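TgTwinScan_2721 - E2 domain (Toxoplasma gondii, PDB 2F4Z) is probably a ubiquitin-conjugating (E2) enzyme, expected to carry activated ubiquitin as a thioester and pass it on to substrates together with E3 ligases. Local coordinates at residues A[36-40]-A[103-107]. Numbering follows the deposited sequence.
Sequences RLLKE and DYPYN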
loop_
_atom_site.group_PDB
_atom_site.type_symbol
_atom_site.label_atom_id
_atom_site.label_comp_id
_atom_site.label_asym_id
_atom_site.label_seq_id
_atom_site.Cartn_x
_atom_site.Cartn_y
_atom_site.Cartn_z
ATOM N N ARG A 36 -11.393 -5.472 -10.309
ATOM C CA ARG A 36 -10.375 -4.751 -9.533
ATOM C C ARG A 36 -10.278 -3.281 -9.953
ATOM O O ARG A 36 -10.331 -2.376 -9.111
ATOM C CB ARG A 36 -8.977 -5.383 -9.638
ATOM C CG ARG A 36 -8.014 -4.567 -8.744
ATOM C CD ARG A 36 -6.630 -5.075 -8.769
ATOM N NE ARG A 36 -5.661 -4.089 -8.258
ATOM C CZ ARG A 36 -4.648 -4.365 -7.431
ATOM N NH1 ARG A 36 -4.505 -5.576 -6.919
ATOM N NH2 ARG A 36 -3.751 -3.431 -7.114
ATOM N N LEU A 37 -10.191 -3.057 -11.260
ATOM C CA LEU A 37 -9.999 -1.708 -11.755
ATOM C C LEU A 37 -11.205 -0.809 -11.435
ATOM O O LEU A 37 -11.035 0.334 -10.941
ATOM C CB LEU A 37 -9.620 -1.723 -13.250
ATOM C CG LEU A 37 -8.170 -2.053 -13.625
ATOM C CD1 LEU A 37 -8.011 -2.127 -15.144
ATOM C CD2 LEU A 37 -7.270 -0.934 -13.081
ATOM N N LEU A 38 -12.417 -1.361 -11.588
ATOM C CA LEU A 38 -13.667 -0.647 -11.183
ATOM C C LEU A 38 -13.764 -0.312 -9.681
ATOM O O LEU A 38 -14.199 0.773 -9.297
ATOM C CB LEU A 38 -14.920 -1.410 -11.663
ATOM C CG LEU A 38 -15.121 -1.204 -13.169
ATOM C CD1 LEU A 38 -16.039 -2.265 -13.748
ATOM C CD2 LEU A 38 -15.632 0.213 -13.424
ATOM N N LYS A 39 -13.323 -1.222 -8.830
ATOM C CA LYS A 39 -13.321 -0.991 -7.407
ATOM C C LYS A 39 -12.243 -0.004 -6.996
ATOM O O LYS A 39 -12.485 0.788 -6.081
ATOM C CB LYS A 39 -13.123 -2.291 -6.651
ATOM C CG LYS A 39 -12.888 -2.037 -5.162
ATOM C CD LYS A 39 -13.588 -3.000 -4.264
ATOM C CE LYS A 39 -13.455 -2.477 -2.814
ATOM N NZ LYS A 39 -11.993 -2.216 -2.428
ATOM N N GLU A 40 -11.054 -0.058 -7.637
ATOM C CA GLU A 40 -10.075 1.000 -7.468
ATOM C C GLU A 40 -10.645 2.365 -7.767
ATOM O O GLU A 40 -10.539 3.254 -6.960
ATOM C CB GLU A 40 -8.792 0.755 -8.297
ATOM C CG GLU A 40 -7.964 -0.331 -7.689
ATOM C CD GLU A 40 -6.502 -0.260 -8.118
ATOM O OE1 GLU A 40 -5.987 0.855 -8.076
ATOM O OE2 GLU A 40 -5.905 -1.282 -8.541
ATOM N N ASP A 103 -1.667 -6.915 -18.051
ATOM C CA ASP A 103 -1.417 -7.828 -16.916
ATOM C C ASP A 103 -1.297 -7.058 -15.600
ATOM O O ASP A 103 -0.706 -7.564 -14.662
ATOM C CB ASP A 103 -0.160 -8.691 -17.150
ATOM C CG ASP A 103 -0.433 -9.875 -18.088
ATOM O OD1 ASP A 103 0.528 -10.481 -18.628
ATOM O OD2 ASP A 103 -1.616 -10.210 -18.289
ATOM N N TYR A 104 -1.812 -5.821 -15.564
ATOM C CA TYR A 104 -2.054 -5.168 -14.280
ATOM C C TYR A 104 -2.871 -6.174 -13.469
ATOM O O TYR A 104 -3.724 -6.831 -14.013
ATOM C CB TYR A 104 -2.809 -3.853 -14.478
ATOM C CG TYR A 104 -3.051 -3.100 -13.181
ATOM C CD1 TYR A 104 -2.080 -2.223 -12.678
ATOM C CD2 TYR A 104 -4.280 -3.231 -12.479
ATOM C CE1 TYR A 104 -2.299 -1.540 -11.511
ATOM C CE2 TYR A 104 -4.499 -2.546 -11.315
ATOM C CZ TYR A 104 -3.522 -1.681 -10.844
ATOM O OH TYR A 104 -3.736 -1.025 -9.655
ATOM N N PRO A 105 -2.636 -6.294 -12.156
ATOM C CA PRO A 105 -1.836 -5.496 -11.275
ATOM C C PRO A 105 -0.392 -6.014 -11.125
ATOM O O PRO A 105 0.372 -5.444 -10.396
ATOM C CB PRO A 105 -2.600 -5.605 -9.986
ATOM C CG PRO A 105 -3.237 -6.948 -10.027
ATOM C CD PRO A 105 -3.301 -7.392 -11.428
ATOM N N TYR A 106 -0.045 -7.106 -11.799
ATOM C CA TYR A 106 1.317 -7.641 -11.677
ATOM C C TYR A 106 2.260 -6.646 -12.289
ATOM O O TYR A 106 3.292 -6.444 -11.749
ATOM C CB TYR A 106 1.479 -8.974 -12.427
ATOM C CG TYR A 106 0.570 -10.049 -11.898
ATOM C CD1 TYR A 106 -0.433 -10.572 -12.697
ATOM C CD2 TYR A 106 0.701 -10.538 -10.589
ATOM C CE1 TYR A 106 -1.283 -11.572 -12.224
ATOM C CE2 TYR A 106 -0.133 -11.542 -10.108
ATOM C CZ TYR A 106 -1.125 -12.051 -10.937
ATOM O OH TYR A 106 -1.982 -13.062 -10.525
ATOM N N ASN A 107 1.894 -6.072 -13.429
ATOM C CA ASN A 107 2.620 -4.981 -14.063
ATOM C C ASN A 107 2.096 -3.571 -13.694
ATOM O O ASN A 107 0.865 -3.342 -13.614
ATOM C CB ASN A 107 2.625 -5.147 -15.573
ATOM C CG ASN A 107 3.358 -6.433 -16.029
ATOM O OD1 ASN A 107 3.068 -6.974 -17.122
ATOM N ND2 ASN A 107 4.350 -6.896 -15.213
#
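With CG turned anti to the backbone N (chi1 -178°) and the chain extended as far as NE, R36 reaches from its helix to P105 and Y104; the ring of Y104, also placed anti to its backbone N (chi1 -178°), and E40 approach from opposite directions, with OE2 of E40 at the edge of the phenol ring and the carboxylate and ring planes 41° apart. The phenol OH of Y104 donates a very short hydrogen bond to OE2 of E40, 2.5 Å long, while R36 NE, one helical turn before E40, gives the same E40 OE2 a salt-bridging bond of 2.8 Å that approaches from the anti side, near the guanidinium plane. A weak third bond comes from R36 NH2, and the neighbouring positive charge probably keeps the glutamate ionised. Glutamate is long enough to reach the phenol and, through OE1, the backbone N of I144, so both carboxylate oxygens are engaged.

In the E2 (UBC) fold, helix 33-46 is the N-terminal helix, and 103-107 belongs to the loop between the third and fourth strands of the antiparallel sheet. Proline readily takes the cis peptide bond before P105, which brings its compact apolar ring back beside the preceding tyrosine, with P105 CB over one face of the Y104 ring. P105 CB also covers a face of the R36 guanidinium, 3.5 Å from R36 CZ. Arginine suits this site because its long chain ends in a flat charged group that takes the proline on a face and E40 at an edge. Guanidinium and phenol planes stand perpendicular. Further arginine bonding comes from NH1, which donates to the carbonyl O of P140. Tyrosine joins a polar tip to an apolar flank: L37 CD2 lies 3.7 Å from Y104 CE2, and the branched leucine also packs against W77 and I144.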